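Local coordinates for protein thermophilic dibenzothiophene desulfurization enzyme C (Paenibacillus sp. A11-2, PDB 5XDC) that probably catalyses the FMNH2- and O2-dependent oxidation of dibenzothiophene to its 5-oxide and then to the 5,5-dioxide, as a flavin monooxygenase of the DszC family, at residues Arg33-Ala38 with Met207-Ser212; Asp203-Arg208 with Asp381-Thr386; Ile250-Phe255 with Thr386-Val391. All coordinates share one frame; numbering follows the deposited sequence.

Contact 1 (Arg33-Ala38 with Met207-Ser212). With IND (indole), chain J.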
loop_
_atom_site.group_PDB
_atom_site.type_symbol
_atom_site.label_atom_id
_atom_site.label_comp_id
_atom_site.label_asym_id
_atom_site.label_seq_id
_atom_site.Cartn_x
_atom_site.Cartn_y
_atom_site.Cartn_z
ATOM N N ARG B 33 -3.985 3.671 -31.035
ATOM C CA ARG B 33 -5.328 3.483 -30.492
ATOM C C ARG B 33 -6.195 2.676 -31.454
ATOM O O ARG B 33 -6.845 1.703 -31.056
ATOM C CB ARG B 33 -5.953 4.850 -30.182
ATOM C CG ARG B 33 -7.349 4.822 -29.554
ATOM C CD ARG B 33 -7.611 6.106 -28.727
ATOM N NE ARG B 33 -7.205 7.322 -29.430
ATOM C CZ ARG B 33 -6.948 8.499 -28.856
ATOM N NH1 ARG B 33 -7.040 8.661 -27.539
ATOM N NH2 ARG B 33 -6.588 9.530 -29.612
ATOM N N GLU B 34 -6.190 3.041 -32.738
ATOM C CA GLU B 34 -6.986 2.303 -33.716
ATOM C C GLU B 34 -6.366 0.942 -34.035
ATOM O O GLU B 34 -7.081 -0.060 -34.182
ATOM C CB GLU B 34 -7.143 3.139 -34.992
ATOM N N ARG B 35 -5.037 0.875 -34.140
ATOM C CA ARG B 35 -4.397 -0.386 -34.505
ATOM C C ARG B 35 -4.588 -1.457 -33.441
ATOM O O ARG B 35 -4.843 -2.623 -33.763
ATOM C CB ARG B 35 -2.910 -0.178 -34.767
ATOM C CG ARG B 35 -2.615 0.441 -36.117
ATOM C CD ARG B 35 -1.123 0.429 -36.401
ATOM N NE ARG B 35 -0.387 1.336 -35.510
ATOM C CZ ARG B 35 0.309 0.969 -34.436
ATOM N NH1 ARG B 35 0.417 -0.297 -34.083
ATOM N NH2 ARG B 35 0.946 1.890 -33.725
ATOM N N GLU B 36 -4.439 -1.111 -32.168
ATOM C CA GLU B 36 -4.445 -2.180 -31.176
ATOM C C GLU B 36 -5.850 -2.743 -30.982
ATOM O O GLU B 36 -5.996 -3.911 -30.616
ATOM C CB GLU B 36 -3.840 -1.702 -29.856
ATOM C CG GLU B 36 -4.725 -0.844 -29.038
ATOM C CD GLU B 36 -5.546 -1.613 -27.991
ATOM O OE1 GLU B 36 -5.098 -2.644 -27.409
ATOM O OE2 GLU B 36 -6.676 -1.162 -27.762
ATOM N N ARG B 37 -6.891 -1.952 -31.261
ATOM C CA ARG B 37 -8.251 -2.493 -31.234
ATOM C C ARG B 37 -8.394 -3.674 -32.180
ATOM O O ARG B 37 -9.014 -4.692 -31.838
ATOM C CB ARG B 37 -9.266 -1.413 -31.620
ATOM C CG ARG B 37 -9.465 -0.297 -30.605
ATOM C CD ARG B 37 -10.758 0.493 -30.895
ATOM N NE ARG B 37 -10.607 1.487 -31.961
ATOM C CZ ARG B 37 -10.558 2.810 -31.786
ATOM N NH1 ARG B 37 -10.648 3.355 -30.575
ATOM N NH2 ARG B 37 -10.421 3.606 -32.841
ATOM N N ALA B 38 -7.831 -3.553 -33.383
ATOM C CA ALA B 38 -7.966 -4.583 -34.398
ATOM C C ALA B 38 -7.165 -5.833 -34.079
ATOM O O ALA B 38 -7.512 -6.913 -34.563
ATOM C CB ALA B 38 -7.526 -4.028 -35.754
ATOM N N MET B 207 -1.385 -6.209 -25.073
ATOM C CA MET B 207 -0.344 -6.691 -25.986
ATOM C C MET B 207 -0.976 -7.305 -27.238
ATOM O O MET B 207 -0.553 -8.347 -27.739
ATOM C CB MET B 207 0.578 -7.692 -25.292
ATOM C CG MET B 207 1.418 -7.077 -24.158
ATOM S SD MET B 207 2.494 -5.767 -24.817
ATOM C CE MET B 207 3.594 -5.507 -23.421
ATOM N N ARG B 208 -1.977 -6.615 -27.772
ATOM C CA ARG B 208 -2.876 -7.215 -28.750
ATOM C C ARG B 208 -2.248 -7.385 -30.130
ATOM O O ARG B 208 -2.792 -8.150 -30.940
ATOM C CB ARG B 208 -4.145 -6.371 -28.868
ATOM C CG ARG B 208 -5.087 -6.549 -27.675
ATOM C CD ARG B 208 -6.400 -5.813 -27.858
ATOM N NE ARG B 208 -7.036 -6.087 -29.142
ATOM C CZ ARG B 208 -7.689 -7.202 -29.449
ATOM N NH1 ARG B 208 -7.801 -8.192 -28.576
ATOM N NH2 ARG B 208 -8.234 -7.325 -30.646
ATOM N N GLN B 209 -1.145 -6.690 -30.433
ATOM C CA GLN B 209 -0.486 -6.801 -31.732
ATOM C C GLN B 209 0.878 -7.492 -31.653
ATOM O O GLN B 209 1.730 -7.283 -32.518
ATOM C CB GLN B 209 -0.354 -5.420 -32.383
ATOM C CG GLN B 209 -1.703 -4.853 -32.828
ATOM C CD GLN B 209 -1.574 -3.796 -33.907
ATOM O OE1 GLN B 209 -0.996 -2.722 -33.689
ATOM N NE2 GLN B 209 -2.096 -4.102 -35.093
ATOM N N THR B 210 1.075 -8.357 -30.660
ATOM C CA THR B 210 2.335 -9.075 -30.515
ATOM C C THR B 210 2.318 -10.444 -31.182
ATOM O O THR B 210 3.333 -11.146 -31.134
ATOM C CB THR B 210 2.708 -9.244 -29.037
ATOM O OG1 THR B 210 1.724 -10.033 -28.352
ATOM C CG2 THR B 210 2.870 -7.869 -28.367
ATOM N N ASP B 211 1.202 -10.845 -31.789
ATOM C CA ASP B 211 1.064 -12.159 -32.425
ATOM C C ASP B 211 1.684 -13.280 -31.593
ATOM O O ASP B 211 2.534 -14.055 -32.048
ATOM C CB ASP B 211 1.643 -12.120 -33.827
ATOM C CG ASP B 211 0.606 -11.723 -34.849
ATOM O OD1 ASP B 211 -0.334 -12.523 -35.085
ATOM O OD2 ASP B 211 0.739 -10.627 -35.387
ATOM N N SER B 212 1.197 -13.386 -30.356
ATOM C CA SER B 212 1.710 -14.338 -29.385
ATOM C C SER B 212 0.858 -15.596 -29.319
ATOM O O SER B 212 0.803 -16.266 -28.282
ATOM C CB SER B 212 1.821 -13.674 -28.014
ATOM O OG SER B 212 2.795 -12.649 -28.046
HETATM N N1 IND J . 1.723 -11.265 -24.004
HETATM C C2 IND J . 2.433 -11.456 -25.112
HETATM C C3 IND J . 3.163 -12.460 -24.806
HETATM C C4 IND J . 3.662 -14.045 -22.944
HETATM C C5 IND J . 3.272 -14.318 -21.630
HETATM C C6 IND J . 2.283 -13.538 -20.998
HETATM C C7 IND J . 1.684 -12.485 -21.683
HETATM C C8 IND J . 2.059 -12.209 -22.983
HETATM C C9 IND J . 3.073 -13.006 -23.619
HETATM O O HOH W 1 -2.674 -3.803 -26.911
#
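The guanidinium of R208 is held by its edge: the carbonyl oxygens of E36 and R37 lie along its NE and NH2 side, while NH1, turned the other way, binds D203 and the carbonyl of S204. The guanidinium of R35 likewise offers an edge to OE1 of Q209, with the two planes 24° apart, whereas that of R37 has one face over the backbone of its own helix, at R33 O and E34 N. Here the last turns of helix 16-38, in the N-terminal region of an acyl-CoA dehydrogenase-like fold, meet a loop of the middle region that holds a type I beta turn from M207 to T210. R208 crosses E36 at about a right angle, and its bend at chi3 (50°) brings the guanidinium to the C-terminal carbonyls of the helix. R208 NE donates to E36 O (2.8 Å) in the plane of the carbonyl; NH2 reaches R37 O (3.0 Å) from above the carbonyl plane. The cation thus sits where the helix dipole is negative, which should favour its charge. The carboxylate of E36 forms a salt bridge through OE2 with R380, and its OE1 accepts from a water that in turn accepts from R208 N. Q209, extended beyond CG, runs to R35, whose NH1 gives OE1 a weak bond at 2.8 Å. Stronger polar partners lie outside: R35 also bonds T31 and forms a salt bridge with D84, and Q209 NE2 donates to G39 O. M207 and T210, the ends of the turn, and S212 beyond it line the indole pocket. T210 OG1 donates to M207 O (2.9 Å), reinforcing the weak backbone bond of the turn, and S212 OG lies 3.2 Å from indole C2.

Contact 2 (Asp203-Arg208 with Asp381-Thr386). With IND (indole), chain J.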
loop_
_atom_site.group_PDB
_atom_site.type_symbol
_atom_site.label_atom_id
_atom_site.label_comp_id
_atom_site.label_asym_id
_atom_site.label_seq_id
_atom_site.Cartn_x
_atom_site.Cartn_y
_atom_site.Cartn_z
ATOM N N ASP B 203 -5.919 -13.251 -29.444
ATOM C CA ASP B 203 -6.968 -12.262 -29.216
ATOM C C ASP B 203 -6.984 -12.006 -27.709
ATOM O O ASP B 203 -7.668 -12.703 -26.959
ATOM C CB ASP B 203 -8.310 -12.756 -29.735
ATOM C CG ASP B 203 -9.423 -11.738 -29.579
ATOM O OD1 ASP B 203 -9.165 -10.601 -29.136
ATOM O OD2 ASP B 203 -10.570 -12.084 -29.932
ATOM N N SER B 204 -6.199 -11.015 -27.288
ATOM C CA SER B 204 -5.790 -10.863 -25.898
ATOM C C SER B 204 -6.315 -9.565 -25.279
ATOM O O SER B 204 -6.746 -8.638 -25.971
ATOM C CB SER B 204 -4.262 -10.895 -25.802
ATOM O OG SER B 204 -3.720 -9.858 -26.592
ATOM N N LEU B 205 -6.291 -9.514 -23.941
ATOM C CA LEU B 205 -6.673 -8.294 -23.228
ATOM C C LEU B 205 -5.804 -7.119 -23.656
ATOM O O LEU B 205 -6.313 -6.066 -24.059
ATOM C CB LEU B 205 -6.551 -8.515 -21.723
ATOM C CG LEU B 205 -6.854 -7.290 -20.848
ATOM C CD1 LEU B 205 -8.283 -6.815 -21.025
ATOM C CD2 LEU B 205 -6.551 -7.606 -19.396
ATOM N N GLY B 206 -4.483 -7.282 -23.517
ATOM C CA GLY B 206 -3.514 -6.307 -23.954
ATOM C C GLY B 206 -2.395 -6.998 -24.714
ATOM O O GLY B 206 -2.438 -8.201 -24.957
ATOM N N MET B 207 -1.385 -6.209 -25.073
ATOM C CA MET B 207 -0.344 -6.691 -25.986
ATOM C C MET B 207 -0.976 -7.305 -27.238
ATOM O O MET B 207 -0.553 -8.347 -27.739
ATOM C CB MET B 207 0.578 -7.692 -25.292
ATOM C CG MET B 207 1.418 -7.077 -24.158
ATOM S SD MET B 207 2.494 -5.767 -24.817
ATOM C CE MET B 207 3.594 -5.507 -23.421
ATOM N N ARG B 208 -1.977 -6.615 -27.772
ATOM C CA ARG B 208 -2.876 -7.215 -28.750
ATOM C C ARG B 208 -2.248 -7.385 -30.130
ATOM O O ARG B 208 -2.792 -8.150 -30.940
ATOM C CB ARG B 208 -4.145 -6.371 -28.868
ATOM C CG ARG B 208 -5.087 -6.549 -27.675
ATOM C CD ARG B 208 -6.400 -5.813 -27.858
ATOM N NE ARG B 208 -7.036 -6.087 -29.142
ATOM C CZ ARG B 208 -7.689 -7.202 -29.449
ATOM N NH1 ARG B 208 -7.801 -8.192 -28.576
ATOM N NH2 ARG B 208 -8.234 -7.325 -30.646
ATOM N N ASP B 381 -2.251 -3.479 -21.363
ATOM C CA ASP B 381 -0.959 -3.962 -21.843
ATOM C C ASP B 381 -0.093 -4.432 -20.688
ATOM O O ASP B 381 0.453 -5.541 -20.708
ATOM C CB ASP B 381 -0.261 -2.858 -22.622
ATOM C CG ASP B 381 -0.912 -2.579 -23.962
ATOM O OD1 ASP B 381 -1.612 -3.471 -24.497
ATOM O OD2 ASP B 381 -0.715 -1.461 -24.485
ATOM N N ALA B 382 0.026 -3.599 -19.657
ATOM C CA ALA B 382 0.839 -3.955 -18.506
ATOM C C ALA B 382 0.251 -5.139 -17.763
ATOM O O ALA B 382 0.987 -6.052 -17.375
ATOM C CB ALA B 382 0.971 -2.755 -17.574
ATOM N N ARG B 383 -1.067 -5.134 -17.529
ATOM C CA ARG B 383 -1.675 -6.222 -16.765
ATOM C C ARG B 383 -1.473 -7.559 -17.468
ATOM O O ARG B 383 -1.289 -8.594 -16.814
ATOM C CB ARG B 383 -3.171 -5.949 -16.547
ATOM C CG ARG B 383 -3.945 -7.029 -15.786
ATOM C CD ARG B 383 -3.530 -7.140 -14.334
ATOM N NE ARG B 383 -2.190 -7.701 -14.192
ATOM C CZ ARG B 383 -1.551 -7.841 -13.041
ATOM N NH1 ARG B 383 -2.138 -7.516 -11.899
ATOM N NH2 ARG B 383 -0.303 -8.310 -13.023
ATOM N N THR B 384 -1.501 -7.557 -18.805
ATOM C CA THR B 384 -1.269 -8.780 -19.570
ATOM C C THR B 384 0.172 -9.263 -19.422
ATOM O O THR B 384 0.420 -10.396 -18.996
ATOM C CB THR B 384 -1.622 -8.540 -21.045
ATOM O OG1 THR B 384 -3.016 -8.220 -21.174
ATOM C CG2 THR B 384 -1.351 -9.774 -21.902
ATOM N N HIS B 385 1.149 -8.430 -19.782
ATOM C CA HIS B 385 2.486 -8.988 -19.877
ATOM C C HIS B 385 3.148 -9.207 -18.523
ATOM O O HIS B 385 4.000 -10.096 -18.409
ATOM C CB HIS B 385 3.402 -8.137 -20.742
ATOM C CG HIS B 385 4.617 -8.898 -21.143
ATOM N ND1 HIS B 385 5.799 -8.805 -20.446
ATOM C CD2 HIS B 385 4.792 -9.885 -22.058
ATOM C CE1 HIS B 385 6.678 -9.646 -20.965
ATOM N NE2 HIS B 385 6.092 -10.317 -21.941
ATOM N N THR B 386 2.797 -8.431 -17.488
ATOM C CA THR B 386 3.405 -8.645 -16.179
ATOM C C THR B 386 3.142 -10.049 -15.641
ATOM O O THR B 386 3.813 -10.475 -14.693
ATOM C CB THR B 386 2.898 -7.616 -15.145
ATOM O OG1 THR B 386 1.463 -7.582 -15.147
ATOM C CG2 THR B 386 3.455 -6.226 -15.391
HETATM N N1 IND J . 1.723 -11.265 -24.004
HETATM C C2 IND J . 2.433 -11.456 -25.112
HETATM C C3 IND J . 3.163 -12.460 -24.806
HETATM C C4 IND J . 3.662 -14.045 -22.944
HETATM C C5 IND J . 3.272 -14.318 -21.630
HETATM C C6 IND J . 2.283 -13.538 -20.998
HETATM C C7 IND J . 1.684 -12.485 -21.683
HETATM C C8 IND J . 2.059 -12.209 -22.983
HETATM C C9 IND J . 3.073 -13.006 -23.619
HETATM O O HOH W 1 -2.674 -3.803 -26.911
#
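M207, T384 and D381 carry most of this buried contact, in which the loop after strand 196-198 leans on the last turns of helix 376-385. D381 uses OD1 to accept from M207 N at 2.8 Å; the bond is nearly straight (162°), although the amide comes from above the carboxylate plane. A water also donates to OD1 and accepts from R208 N, so one oxygen grips two successive peptide units, one directly and one through solvent. One turn further along, T384 points OG1 at the backbone of G206, whose N makes a weak bond to it (2.9 Å); the stronger partner of this hydroxyl is R380 O within the helix. L205 CB rests against the same oxygen. The methyl CG2 of T384, anti to its own backbone N, instead packs on G206 O and faces indole N1 at 4.0 Å. M207 bends at chi2 (-61°) and crosses H385 obliquely, its terminal CE 3.8 Å from H385 CB. The bend lays the thioether along the helix beside D381 O, while M207 CB and H385 CD2 both line the indole pocket. H385 is fixed at both ring nitrogens, ND1 by Y259 and NE2 by Y93, which binds FMN when the cofactor is present. The backbones come nearest at G206, its CA 4.1 Å from D381 CA, an approach its lack of a side chain permits. Helix 85-104 covers M207 and D381 through A85, helices 247-276 and 331-363 pack on helix 376-385 through I262 and through V352 and I353, and R383 forms a salt bridge with E361 of the second subunit.

Contact 3 (Ile250-Phe255 with Thr386-Val391). With IND (indole), chain J.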
loop_
_atom_site.group_PDB
_atom_site.type_symbol
_atom_site.label_atom_id
_atom_site.label_comp_id
_atom_site.label_asym_id
_atom_site.label_seq_id
_atom_site.Cartn_x
_atom_site.Cartn_y
_atom_site.Cartn_z
ATOM N N ILE B 250 19.110 -10.936 -19.049
ATOM C CA ILE B 250 18.956 -10.007 -20.165
ATOM C C ILE B 250 17.487 -9.863 -20.530
ATOM O O ILE B 250 16.977 -8.754 -20.730
ATOM C CB ILE B 250 19.773 -10.483 -21.380
ATOM C CG1 ILE B 250 21.263 -10.269 -21.106
ATOM C CG2 ILE B 250 19.349 -9.751 -22.645
ATOM C CD1 ILE B 250 22.166 -10.941 -22.133
ATOM N N THR B 251 16.807 -10.995 -20.656
ATOM C CA THR B 251 15.430 -10.998 -21.132
ATOM C C THR B 251 14.487 -10.448 -20.071
ATOM O O THR B 251 13.553 -9.710 -20.389
ATOM C CB THR B 251 15.049 -12.419 -21.541
ATOM O OG1 THR B 251 15.863 -12.830 -22.650
ATOM C CG2 THR B 251 13.570 -12.513 -21.960
ATOM N N GLN B 252 14.721 -10.796 -18.812
ATOM C CA GLN B 252 13.889 -10.270 -17.736
ATOM C C GLN B 252 14.071 -8.764 -17.589
ATOM O O GLN B 252 13.125 -8.063 -17.213
ATOM C CB GLN B 252 14.211 -11.025 -16.446
ATOM C CG GLN B 252 13.743 -12.455 -16.472
ATOM C CD GLN B 252 12.245 -12.571 -16.210
ATOM O OE1 GLN B 252 11.702 -11.834 -15.396
ATOM N NE2 GLN B 252 11.579 -13.486 -16.904
ATOM N N LEU B 253 15.246 -8.232 -17.937
ATOM C CA LEU B 253 15.414 -6.781 -17.941
ATOM C C LEU B 253 14.788 -6.125 -19.168
ATOM O O LEU B 253 14.369 -4.960 -19.094
ATOM C CB LEU B 253 16.897 -6.408 -17.823
ATOM C CG LEU B 253 17.172 -4.954 -17.449
ATOM C CD1 LEU B 253 16.657 -4.619 -16.079
ATOM C CD2 LEU B 253 18.671 -4.669 -17.498
ATOM N N ILE B 254 14.677 -6.848 -20.295
ATOM C CA ILE B 254 13.856 -6.367 -21.405
ATOM C C ILE B 254 12.420 -6.153 -20.934
ATOM O O ILE B 254 11.824 -5.101 -21.172
ATOM C CB ILE B 254 13.914 -7.345 -22.596
ATOM C CG1 ILE B 254 15.292 -7.292 -23.255
ATOM C CG2 ILE B 254 12.847 -7.021 -23.620
ATOM C CD1 ILE B 254 15.543 -8.431 -24.255
ATOM N N PHE B 255 11.851 -7.156 -20.257
ATOM C CA PHE B 255 10.487 -7.024 -19.754
ATOM C C PHE B 255 10.372 -5.827 -18.819
ATOM O O PHE B 255 9.393 -5.066 -18.874
ATOM C CB PHE B 255 10.069 -8.298 -19.024
ATOM C CG PHE B 255 10.105 -9.558 -19.871
ATOM C CD1 PHE B 255 10.062 -9.491 -21.245
ATOM C CD2 PHE B 255 10.151 -10.810 -19.260
ATOM C CE1 PHE B 255 10.077 -10.654 -22.017
ATOM C CE2 PHE B 255 10.169 -11.975 -20.024
ATOM C CZ PHE B 255 10.131 -11.889 -21.407
ATOM N N THR B 386 2.797 -8.431 -17.488
ATOM C CA THR B 386 3.405 -8.645 -16.179
ATOM C C THR B 386 3.142 -10.049 -15.641
ATOM O O THR B 386 3.813 -10.475 -14.693
ATOM C CB THR B 386 2.898 -7.616 -15.145
ATOM O OG1 THR B 386 1.463 -7.582 -15.147
ATOM C CG2 THR B 386 3.455 -6.226 -15.391
ATOM N N LEU B 387 2.170 -10.773 -16.215
ATOM C CA LEU B 387 1.851 -12.138 -15.833
ATOM C C LEU B 387 2.742 -13.168 -16.509
ATOM O O LEU B 387 2.585 -14.367 -16.243
ATOM C CB LEU B 387 0.391 -12.440 -16.175
ATOM C CG LEU B 387 -0.618 -11.486 -15.534
ATOM C CD1 LEU B 387 -2.001 -11.701 -16.116
ATOM C CD2 LEU B 387 -0.650 -11.674 -14.029
ATOM N N HIS B 388 3.667 -12.731 -17.369
ATOM C CA HIS B 388 4.547 -13.659 -18.077
ATOM C C HIS B 388 5.102 -14.724 -17.140
ATOM O O HIS B 388 5.090 -15.923 -17.453
ATOM C CB HIS B 388 5.677 -12.868 -18.742
ATOM C CG HIS B 388 6.703 -13.723 -19.407
ATOM N ND1 HIS B 388 7.756 -14.290 -18.720
ATOM C CD2 HIS B 388 6.846 -14.095 -20.701
ATOM C CE1 HIS B 388 8.503 -14.980 -19.567
ATOM N NE2 HIS B 388 7.977 -14.870 -20.774
ATOM N N ASP B 389 5.626 -14.299 -15.996
ATOM C CA ASP B 389 6.029 -15.201 -14.939
ATOM C C ASP B 389 5.729 -14.495 -13.626
ATOM O O ASP B 389 5.725 -13.261 -13.577
ATOM C CB ASP B 389 7.512 -15.602 -15.043
ATOM C CG ASP B 389 8.443 -14.417 -15.128
ATOM O OD1 ASP B 389 8.682 -13.900 -16.251
ATOM O OD2 ASP B 389 8.931 -14.014 -14.064
ATOM N N PRO B 390 5.408 -15.239 -12.576
ATOM C CA PRO B 390 4.795 -14.613 -11.392
ATOM C C PRO B 390 5.787 -13.764 -10.610
ATOM O O PRO B 390 6.844 -14.234 -10.186
ATOM C CB PRO B 390 4.289 -15.802 -10.569
ATOM C CG PRO B 390 4.942 -17.001 -11.132
ATOM C CD PRO B 390 5.359 -16.702 -12.539
ATOM N N VAL B 391 5.406 -12.506 -10.388
ATOM C CA VAL B 391 6.278 -11.610 -9.639
ATOM C C VAL B 391 6.474 -12.125 -8.218
ATOM O O VAL B 391 7.508 -11.871 -7.597
ATOM C CB VAL B 391 5.720 -10.180 -9.678
ATOM C CG1 VAL B 391 4.457 -10.052 -8.815
ATOM C CG2 VAL B 391 6.779 -9.198 -9.270
HETATM N N1 IND J . 1.723 -11.265 -24.004
HETATM C C2 IND J . 2.433 -11.456 -25.112
HETATM C C3 IND J . 3.163 -12.460 -24.806
HETATM C C4 IND J . 3.662 -14.045 -22.944
HETATM C C5 IND J . 3.272 -14.318 -21.630
HETATM C C6 IND J . 2.283 -13.538 -20.998
HETATM C C7 IND J . 1.684 -12.485 -21.683
HETATM C C8 IND J . 2.059 -12.209 -22.983
HETATM C C9 IND J . 3.073 -13.006 -23.619
#
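F255 and H388 meet edge-to-face, the phenyl edge turned to the imidazole face, with centroids 4.5 Å apart and the planes tilted at 55° rather than upright. The touching atom is F255 CE2, which stands over the imidazole toward its rim and comes 3.5 Å from H388 CE1. H388 also borders the indole, with its CA 3.7 Å from IND C6 and its CD2 near IND C5. Its CG is anti to the backbone N (chi1 175°), which carries the ring away from the loop toward helix 247-276. The imidazole is fixed next by D389: H388 ND1 donates to D389 OD1 at 2.7 Å, on the anti lone pair and close to the ring plane. This His-carboxylate hydrogen bond would tend to favour the protonated ring, though the nearby K345 should weaken the effect. D389 reaches this position with CG in the crowded place between its backbone N and carbonyl carbon. The pair belongs to the helical C-terminal region of the acyl-CoA dehydrogenase fold, on the loop joining helix 376-385 to helix 391-404, and P390 is the N-cap of the latter. Q252, bent at chi2, comes tip to tip with D389 from helix 247-276. Its NE2 donates to the same OD1 (3.0 Å) along a line almost straight at 172°, meeting that oxygen from above the carboxylate plane and complementing the in-plane bond from H388. OD1 therefore accepts two bonds, which probably disperse its charge. In the next shell K345 of helix 331-363 forms a salt bridge with D389 OD2 and bonds Q252 OE1, so one lysine links both groups. The ring of F255 also meets Y93 and pairs edge-to-face with H385.

Contact 1 joins the N-terminal and middle regions, contact 2 the middle and C-terminal regions, and contact 3 two parts of the C-terminal helical region. Contacts 1 and 2 have centres about 9 Å apart and share M207, R208 and one water on the loop between strands 196-198 and 215-217. Centre to centre, contact 3 lies about 13 Å from contact 2 and about 20 Å from contact 1; it shares T386 with contact 2 and touches it where H385 packs on F255. In sequence contact 1 closes before contact 3 opens, whereas the segments of contacts 2 and 3 alternate. All three touch the indole through 207-212 and 384-388, while 33-38 holds the loop from outside.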